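Local coordinates for protein dehydroquinate synthase (Thermus thermophilus, PDB 1UJN) that probably converts 3-deoxy-D-arabino-heptulosonate 7-phosphate to 3-dehydroquinate with release of phosphate, using NAD and a divalent cobalt or zinc ion, at residues G234-A239 and E292-Y297. Residues are numbered along the deposited sequence; the frame is centred on the assembly and turned at random.
Sequences GHALEA and EDLLPY
Ala236 and Tyr297 bring the two backbones near each other, with 4.8 Å between their CA atoms, although no hydrogen bond joins the segments. Residues 234-239 form a regular helical run, whereas 292-297 includes a short, weakly bonded helical part at about 292-294, the rest being loop or turn, its last residue tied back by a 2.8 Å bond from Tyr297 N to Leu294 O. Such closeness is eased by small side chains on the helix, and two alanines about one helical turn apart, Ala236 and Ala239, give it a low surface on which an aromatic residue can lie. Tyr297 CB sits 3.4 Å from Ala236 CB. Chi1 of -55° sets CG anti to the carbonyl carbon, beside the backbone N, and from there the ring carbon CD2 comes to a tight 3.2 Å from Ala239 CB, which approaches obliquely. One face of the ring receives the backbone carbonyl of Ala236, whose O lies 3.8 Å above the plane, displaced toward the rim. An alanine in place of Tyr297 would probably open a gap beside Ala239 and remove the ring from over the Ala236 carbonyl, with CB the one side-chain atom left against Ala236.

The arrangement belongs to the mainly helical C-terminal part of the dehydroquinate synthase fold, where helix 231-240 begins at His231, a predicted zinc ligand. Glu238 turns away from Tyr297 and hydrogen-bonds through OE1 to ND1 of His247, another predicted ligand, so it probably helps to orient that imidazole. Leu294, with CG anti to its backbone N (chi1 -178°), brings its CD1 methyl to Ala236 CB at 3.9 Å. That leucine also packs on Leu233 and on Phe334 of helix 327-342. His235 makes a looser approach, its ring edge directed at Tyr297 O, with CD2 4.3 Å from that oxygen.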
ATOM      1  N   GLY A 234      -4.113  16.353 -22.952  1.00 27.83           N
ATOM      2  CA  GLY A 234      -4.741  16.883 -21.755  1.00 27.89           C
ATOM      3  C   GLY A 234      -3.737  17.085 -20.638  1.00 29.65           C
ATOM      4  O   GLY A 234      -3.686  18.140 -20.006  1.00 29.50           O
ATOM      5  N   HIS A 235      -2.934  16.060 -20.394  1.00 30.26           N
ATOM      6  CA  HIS A 235      -1.918  16.109 -19.355  1.00 31.93           C
ATOM      7  C   HIS A 235      -0.936  17.249 -19.614  1.00 32.08           C
ATOM      8  O   HIS A 235      -0.540  17.963 -18.691  1.00 30.66           O
ATOM      9  CB  HIS A 235      -1.161  14.785 -19.315  1.00 35.84           C
ATOM     10  CG  HIS A 235      -0.065  14.751 -18.301  1.00 40.09           C
ATOM     11  ND1 HIS A 235      -0.307  14.633 -16.950  1.00 42.78           N
ATOM     12  CD2 HIS A 235       1.278  14.834 -18.438  1.00 42.90           C
ATOM     13  CE1 HIS A 235       0.842  14.645 -16.297  1.00 44.10           C
ATOM     14  NE2 HIS A 235       1.819  14.765 -17.176  1.00 45.83           N
ATOM     15  N   ALA A 236      -0.553  17.413 -20.877  1.00 29.80           N
ATOM     16  CA  ALA A 236       0.387  18.456 -21.268  1.00 29.55           C
ATOM     17  C   ALA A 236      -0.181  19.848 -21.008  1.00 29.20           C
ATOM     18  O   ALA A 236       0.545  20.760 -20.599  1.00 30.57           O
ATOM     19  CB  ALA A 236       0.745  18.303 -22.741  1.00 29.57           C
ATOM     20  N   LEU A 237      -1.478  20.011 -21.249  1.00 26.81           N
ATOM     21  CA  LEU A 237      -2.138  21.298 -21.038  1.00 28.53           C
ATOM     22  C   LEU A 237      -2.236  21.607 -19.549  1.00 29.47           C
ATOM     23  O   LEU A 237      -2.014  22.744 -19.122  1.00 30.33           O
ATOM     24  CB  LEU A 237      -3.535  21.280 -21.667  1.00 27.46           C
ATOM     25  CG  LEU A 237      -3.556  21.182 -23.201  1.00 27.15           C
ATOM     26  CD1 LEU A 237      -4.984  20.963 -23.684  1.00 28.42           C
ATOM     27  CD2 LEU A 237      -2.968  22.446 -23.812  1.00 28.58           C
ATOM     28  N   GLU A 238      -2.569  20.594 -18.758  1.00 29.35           N
ATOM     29  CA  GLU A 238      -2.674  20.774 -17.319  1.00 29.40           C
ATOM     30  C   GLU A 238      -1.325  21.193 -16.753  1.00 30.50           C
ATOM     31  O   GLU A 238      -1.250  22.051 -15.875  1.00 30.55           O
ATOM     32  CB  GLU A 238      -3.140  19.479 -16.656  1.00 30.95           C
ATOM     33  CG  GLU A 238      -4.635  19.240 -16.757  1.00 33.14           C
ATOM     34  CD  GLU A 238      -5.063  17.956 -16.074  1.00 37.27           C
ATOM     35  OE1 GLU A 238      -4.834  16.870 -16.645  1.00 38.58           O
ATOM     36  OE2 GLU A 238      -5.620  18.033 -14.959  1.00 40.11           O
ATOM     37  N   ALA A 239      -0.257  20.597 -17.274  1.00 30.07           N
ATOM     38  CA  ALA A 239       1.089  20.913 -16.812  1.00 31.91           C
ATOM     39  C   ALA A 239       1.509  22.328 -17.200  1.00 31.51           C
ATOM     40  O   ALA A 239       2.075  23.065 -16.387  1.00 29.77           O
ATOM     41  CB  ALA A 239       2.084  19.898 -17.372  1.00 32.89           C
ATOM     42  N   GLU A 292       6.380  23.236 -30.595  1.00 57.81           N
ATOM     43  CA  GLU A 292       7.733  23.036 -30.087  1.00 60.54           C
ATOM     44  C   GLU A 292       7.796  23.081 -28.563  1.00 61.45           C
ATOM     45  O   GLU A 292       8.610  22.392 -27.948  1.00 62.05           O
ATOM     46  CB  GLU A 292       8.680  24.089 -30.670  1.00 62.05           C
ATOM     47  CG  GLU A 292       8.672  24.166 -32.192  1.00 64.29           C
ATOM     48  CD  GLU A 292       7.468  24.914 -32.735  1.00 65.79           C
ATOM     49  OE1 GLU A 292       7.266  24.910 -33.968  1.00 66.80           O
ATOM     50  OE2 GLU A 292       6.727  25.514 -31.928  1.00 67.08           O
ATOM     51  N   ASP A 293       6.939  23.896 -27.958  1.00 62.66           N
ATOM     52  CA  ASP A 293       6.904  24.020 -26.507  1.00 64.01           C
ATOM     53  C   ASP A 293       5.994  22.954 -25.906  1.00 64.66           C
ATOM     54  O   ASP A 293       5.855  22.852 -24.688  1.00 65.02           O
ATOM     55  CB  ASP A 293       6.402  25.410 -26.108  1.00 64.78           C
ATOM     56  CG  ASP A 293       7.218  26.524 -26.735  1.00 66.16           C
ATOM     57  OD1 ASP A 293       8.456  26.522 -26.572  1.00 66.55           O
ATOM     58  OD2 ASP A 293       6.620  27.403 -27.392  1.00 67.07           O
ATOM     59  N   LEU A 294       5.374  22.163 -26.775  1.00 65.08           N
ATOM     60  CA  LEU A 294       4.476  21.100 -26.346  1.00 65.33           C
ATOM     61  C   LEU A 294       5.259  19.823 -26.060  1.00 65.63           C
ATOM     62  O   LEU A 294       5.106  19.210 -25.003  1.00 65.04           O
ATOM     63  CB  LEU A 294       3.437  20.825 -27.435  1.00 65.12           C
ATOM     64  CG  LEU A 294       2.380  19.766 -27.119  1.00 65.22           C
ATOM     65  CD1 LEU A 294       1.477  20.271 -26.004  1.00 65.48           C
ATOM     66  CD2 LEU A 294       1.563  19.460 -28.366  1.00 64.75           C
ATOM     67  N   LEU A 295       6.102  19.440 -27.016  1.00 66.35           N
ATOM     68  CA  LEU A 295       6.923  18.237 -26.920  1.00 67.79           C
ATOM     69  C   LEU A 295       7.394  17.893 -25.507  1.00 68.91           C
ATOM     70  O   LEU A 295       7.288  16.744 -25.078  1.00 69.40           O
ATOM     71  CB  LEU A 295       8.136  18.364 -27.848  1.00 67.30           C
ATOM     72  CG  LEU A 295       7.833  18.508 -29.341  1.00 66.90           C
ATOM     73  CD1 LEU A 295       9.124  18.751 -30.102  1.00 66.73           C
ATOM     74  CD2 LEU A 295       7.137  17.255 -29.850  1.00 66.89           C
ATOM     75  N   PRO A 296       7.927  18.882 -24.767  1.00 69.74           N
ATOM     76  CA  PRO A 296       8.397  18.617 -23.404  1.00 70.44           C
ATOM     77  C   PRO A 296       7.374  17.871 -22.549  1.00 71.38           C
ATOM     78  O   PRO A 296       7.710  16.895 -21.871  1.00 71.37           O
ATOM     79  CB  PRO A 296       8.689  20.015 -22.870  1.00 70.52           C
ATOM     80  CG  PRO A 296       9.180  20.724 -24.088  1.00 70.57           C
ATOM     81  CD  PRO A 296       8.183  20.285 -25.141  1.00 70.31           C
ATOM     82  N   TYR A 297       6.126  18.331 -22.586  1.00 71.67           N
ATOM     83  CA  TYR A 297       5.064  17.707 -21.806  1.00 72.36           C
ATOM     84  C   TYR A 297       4.557  16.412 -22.436  1.00 72.57           C
ATOM     85  O   TYR A 297       3.814  15.659 -21.805  1.00 72.99           O
ATOM     86  CB  TYR A 297       3.895  18.679 -21.625  1.00 72.60           C
ATOM     87  CG  TYR A 297       4.280  20.005 -21.011  1.00 72.75           C
ATOM     88  CD1 TYR A 297       4.585  21.107 -21.811  1.00 72.61           C
ATOM     89  CD2 TYR A 297       4.350  20.158 -19.627  1.00 73.00           C
ATOM     90  CE1 TYR A 297       4.951  22.328 -21.248  1.00 72.41           C
ATOM     91  CE2 TYR A 297       4.716  21.374 -19.053  1.00 72.92           C
ATOM     92  CZ  TYR A 297       5.014  22.453 -19.868  1.00 73.03           C
ATOM     93  OH  TYR A 297       5.378  23.654 -19.301  1.00 72.60           O
TER